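Local coordinates for protein lasso peptide isopeptidase AtxE2 (Asticcacaulis excentricus, PDB 5TXE) that hydrolyses the isopeptide bond of the lasso peptides astexin-2 and astexin-3, recognising their knotted shape and turning them into linear peptides, at residues A[36-39]-A[40-44]; A[116-119]-A[120-123]. The protein carries 1 engineered substitution. All coordinates share one frame; numbering follows the deposited sequence.

Interaction 1 of 2, residues A[36-39]-A[40-44]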
loop_
_atom_site.group_PDB
_atom_site.type_symbol
_atom_site.label_atom_id
_atom_site.label_comp_id
_atom_site.label_asym_id
_atom_site.label_seq_id
_atom_site.Cartn_x
_atom_site.Cartn_y
_atom_site.Cartn_z
ATOM N N PRO A 36 24.649 -16.490 -3.152
ATOM C CA PRO A 36 24.682 -15.115 -3.607
ATOM C C PRO A 36 23.830 -14.139 -2.752
ATOM O O PRO A 36 22.867 -14.515 -2.092
ATOM C CB PRO A 36 24.154 -15.215 -5.056
ATOM C CG PRO A 36 23.263 -16.405 -5.036
ATOM C CD PRO A 36 23.922 -17.372 -4.086
ATOM N N PRO A 37 24.211 -12.880 -2.771
ATOM C CA PRO A 37 23.586 -11.878 -1.978
ATOM C C PRO A 37 22.256 -11.410 -2.651
ATOM O O PRO A 37 22.078 -11.572 -3.852
ATOM C CB PRO A 37 24.660 -10.801 -1.970
ATOM C CG PRO A 37 25.214 -10.864 -3.370
ATOM C CD PRO A 37 25.147 -12.303 -3.759
ATOM N N VAL A 38 21.319 -10.872 -1.868
ATOM C CA VAL A 38 20.147 -10.213 -2.419
ATOM C C VAL A 38 20.495 -8.792 -2.768
ATOM O O VAL A 38 20.777 -7.960 -1.872
ATOM C CB VAL A 38 19.004 -10.196 -1.433
ATOM C CG1 VAL A 38 17.796 -9.488 -2.031
ATOM C CG2 VAL A 38 18.611 -11.617 -1.091
ATOM N N THR A 39 20.536 -8.534 -4.076
ATOM C CA THR A 39 20.911 -7.228 -4.622
ATOM C C THR A 39 19.689 -6.463 -5.111
ATOM O O THR A 39 18.575 -7.008 -5.159
ATOM C CB THR A 39 21.837 -7.398 -5.800
ATOM O OG1 THR A 39 21.145 -8.125 -6.793
ATOM C CG2 THR A 39 23.118 -8.159 -5.383
ATOM N N PRO A 40 19.869 -5.175 -5.440
ATOM C CA PRO A 40 18.702 -4.471 -6.008
ATOM C C PRO A 40 18.134 -5.132 -7.272
ATOM O O PRO A 40 16.950 -5.149 -7.449
ATOM C CB PRO A 40 19.261 -3.097 -6.349
ATOM C CG PRO A 40 20.397 -2.922 -5.385
ATOM C CD PRO A 40 21.028 -4.278 -5.324
ATOM N N GLU A 41 18.994 -5.717 -8.092
ATOM C CA GLU A 41 18.606 -6.470 -9.321
ATOM C C GLU A 41 17.730 -7.680 -8.982
ATOM O O GLU A 41 16.777 -7.965 -9.677
ATOM C CB GLU A 41 19.871 -6.866 -10.157
ATOM C CG GLU A 41 20.568 -5.688 -10.928
ATOM C CD GLU A 41 21.345 -4.670 -10.028
ATOM O OE1 GLU A 41 21.782 -5.023 -8.864
ATOM O OE2 GLU A 41 21.517 -3.468 -10.463
ATOM N N VAL A 42 18.028 -8.352 -7.874
ATOM C CA VAL A 42 17.226 -9.481 -7.435
ATOM C C VAL A 42 15.889 -8.982 -6.883
ATOM O O VAL A 42 14.842 -9.490 -7.244
ATOM C CB VAL A 42 17.987 -10.337 -6.376
ATOM C CG1 VAL A 42 17.128 -11.500 -5.872
ATOM C CG2 VAL A 42 19.275 -10.891 -6.983
ATOM N N LEU A 43 15.936 -7.959 -6.028
ATOM C CA LEU A 43 14.733 -7.477 -5.352
ATOM C C LEU A 43 13.691 -6.944 -6.330
ATOM O O LEU A 43 12.504 -7.247 -6.234
ATOM C CB LEU A 43 15.111 -6.384 -4.365
ATOM C CG LEU A 43 13.977 -5.755 -3.579
ATOM C CD1 LEU A 43 13.303 -6.832 -2.728
ATOM C CD2 LEU A 43 14.473 -4.608 -2.700
ATOM N N VAL A 44 14.122 -6.139 -7.289
ATOM C CA VAL A 44 13.157 -5.546 -8.184
ATOM C C VAL A 44 12.467 -6.614 -9.036
ATOM O O VAL A 44 11.324 -6.425 -9.456
ATOM C CB VAL A 44 13.780 -4.436 -9.061
ATOM C CG1 VAL A 44 14.698 -5.012 -10.125
ATOM C CG2 VAL A 44 12.694 -3.660 -9.806
#
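T39 meets V42 and L43 at the start of helix 40-44, where it holds the N-cap position. The hydroxyl OG1 of T39 accepts a weak capping bond from the backbone N of V42, 3.3 Å away. The carbonyl O of T39 takes the first helical bond, from L43 N at 2.9 Å and 165°, and a weak, strongly bent one from V42 N. The V42 N-H is thus shared between O and OG1 of T39, while the L43 N-H goes to O. The T39 chi1 of 61° sets OG1 between its backbone N and carbonyl carbon, which turns the oxygen to the V42 amide. The same oxygen lies 3.3 Å from CG2 of V42, the two side chains crossing at about a right angle. The other V42 branch, CG1, faces CG1 of V38 at 4.4 Å, a loose apolar contact. Within the helix, O of P40 accepts from V44 N at 3.0 Å. Farther out, Y397 packs on both V38 and V42. P40 and L43 lie against helix 643-662 through L647 and Y650, and against P456 of helix 454-459, so the short N-terminal helix rests on these two helices.

Interaction 2 of 2, residues A[116-119]-A[120-123]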
loop_
_atom_site.group_PDB
_atom_site.type_symbol
_atom_site.label_atom_id
_atom_site.label_comp_id
_atom_site.label_asym_id
_atom_site.label_seq_id
_atom_site.Cartn_x
_atom_site.Cartn_y
_atom_site.Cartn_z
ATOM N N TRP A 116 -12.406 13.625 -3.289
ATOM C CA TRP A 116 -12.492 15.069 -3.125
ATOM C C TRP A 116 -13.536 15.722 -3.966
ATOM O O TRP A 116 -13.460 16.935 -4.219
ATOM C CB TRP A 116 -11.168 15.712 -3.464
ATOM C CG TRP A 116 -9.959 15.058 -2.799
ATOM C CD1 TRP A 116 -9.026 14.305 -3.387
ATOM C CD2 TRP A 116 -9.562 15.202 -1.433
ATOM N NE1 TRP A 116 -8.051 13.941 -2.471
ATOM C CE2 TRP A 116 -8.370 14.485 -1.260
ATOM C CE3 TRP A 116 -10.120 15.847 -0.337
ATOM C CZ2 TRP A 116 -7.720 14.410 -0.023
ATOM C CZ3 TRP A 116 -9.482 15.782 0.867
ATOM C CH2 TRP A 116 -8.294 15.067 1.028
ATOM N N GLY A 117 -14.472 14.934 -4.473
ATOM C CA GLY A 117 -15.423 15.459 -5.435
ATOM C C GLY A 117 -15.001 15.384 -6.885
ATOM O O GLY A 117 -15.787 15.770 -7.793
ATOM N N TYR A 118 -13.817 14.829 -7.138
ATOM C CA TYR A 118 -13.411 14.485 -8.485
ATOM C C TYR A 118 -13.874 13.067 -8.834
ATOM O O TYR A 118 -13.802 12.148 -8.015
ATOM C CB TYR A 118 -11.883 14.561 -8.646
ATOM C CG TYR A 118 -11.351 15.948 -8.390
ATOM C CD1 TYR A 118 -11.798 17.042 -9.140
ATOM C CD2 TYR A 118 -10.433 16.179 -7.391
ATOM C CE1 TYR A 118 -11.331 18.310 -8.916
ATOM C CE2 TYR A 118 -9.939 17.451 -7.184
ATOM C CZ TYR A 118 -10.413 18.526 -7.939
ATOM O OH TYR A 118 -9.973 19.831 -7.735
ATOM N N ALA A 119 -14.283 12.879 -10.077
ATOM C CA ALA A 119 -14.676 11.548 -10.548
ATOM C C ALA A 119 -13.512 10.549 -10.636
ATOM O O ALA A 119 -13.694 9.331 -10.505
ATOM C CB ALA A 119 -15.375 11.659 -11.892
ATOM N N ARG A 120 -12.305 11.068 -10.808
ATOM C CA ARG A 120 -11.135 10.245 -10.823
ATOM C C ARG A 120 -9.920 10.995 -10.306
ATOM O O ARG A 120 -9.429 11.833 -10.973
ATOM C CB ARG A 120 -10.841 9.814 -12.246
ATOM C CG ARG A 120 -9.722 8.798 -12.291
ATOM C CD ARG A 120 -9.700 8.057 -13.590
ATOM N NE ARG A 120 -8.987 8.850 -14.580
ATOM C CZ ARG A 120 -9.005 8.574 -15.885
ATOM N NH1 ARG A 120 -9.713 7.532 -16.349
ATOM N NH2 ARG A 120 -8.320 9.340 -16.728
ATOM N N ASN A 121 -9.444 10.685 -9.108
ATOM C CA ASN A 121 -8.333 11.402 -8.529
ATOM C C ASN A 121 -7.061 10.996 -9.303
ATOM O O ASN A 121 -7.070 10.017 -10.026
ATOM C CB ASN A 121 -8.237 11.043 -7.033
ATOM C CG ASN A 121 -7.362 12.009 -6.218
ATOM O OD1 ASN A 121 -7.194 13.182 -6.576
ATOM N ND2 ASN A 121 -6.789 11.501 -5.110
ATOM N N ALA A 122 -5.966 11.718 -9.139
ATOM C CA ALA A 122 -4.719 11.217 -9.698
ATOM C C ALA A 122 -4.417 9.798 -9.133
ATOM O O ALA A 122 -4.675 9.537 -7.989
ATOM C CB ALA A 122 -3.583 12.163 -9.387
ATOM N N PRO A 123 -3.903 8.893 -9.958
ATOM C CA PRO A 123 -3.528 7.574 -9.497
ATOM C C PRO A 123 -2.435 7.626 -8.423
ATOM O O PRO A 123 -1.513 8.418 -8.533
ATOM C CB PRO A 123 -2.965 6.899 -10.720
ATOM C CG PRO A 123 -3.266 7.750 -11.881
ATOM C CD PRO A 123 -3.604 9.114 -11.390
#
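A local side-chain approach across a bend, with no hydrogen bond between its halves, brings W116 and N121 together in the long loop between strands 100-104 and 133-134. The amide of N121 meets the five-membered end of the indole: ND2 lies 3.8 Å from NE1 of W116, at the ring edge and near its plane, and OD1 is 3.8 Å from W116 CD1. Amide and ring planes are turned 72° apart. With chi1 at -164°, CG of N121 stands opposite its own backbone N, and this swings the amide to the indole. NE1 and ND2 are both donors, and each is hydrogen-bonded to the backbone of the bound peptide, while the indole also stacks on an aromatic side chain of that peptide. W116, known to bind astexin-3, and N121 therefore form part of the lasso-peptide site of this prolyl oligopeptidase-family enzyme; the side chain of N562 is about 7 Å from that of W116. With an alanine at N121 the peptide backbone is likely to lose the ND2 donor, and the indole edge the amide beside it. Y118, within the same loop, bonds through OH to the carbonyl O of E211 and makes a cation-pi contact with R222.

From the N terminus the chain first passes through interaction 1, where residues 36-44 turn from a loop into helix 40-44. It then runs through the antiparallel strands between 48 and 104 before residues 116-123 form interaction 2. Each is local to one unbroken run of residues and closes no long loop: the first caps a helix start, the second spans a bend in a loop. The two stand in series, neither nesting nor crossing. The centres of interactions 1 and 2 are 36 Å apart, on opposite sides of the chain's centre. Interaction 1 joins the N-terminal segment to helices 454-459 and 643-662, away from the annotated sites. Interaction 2 brings its loop against helices 190-202 and 563-570 and lines the peptide site.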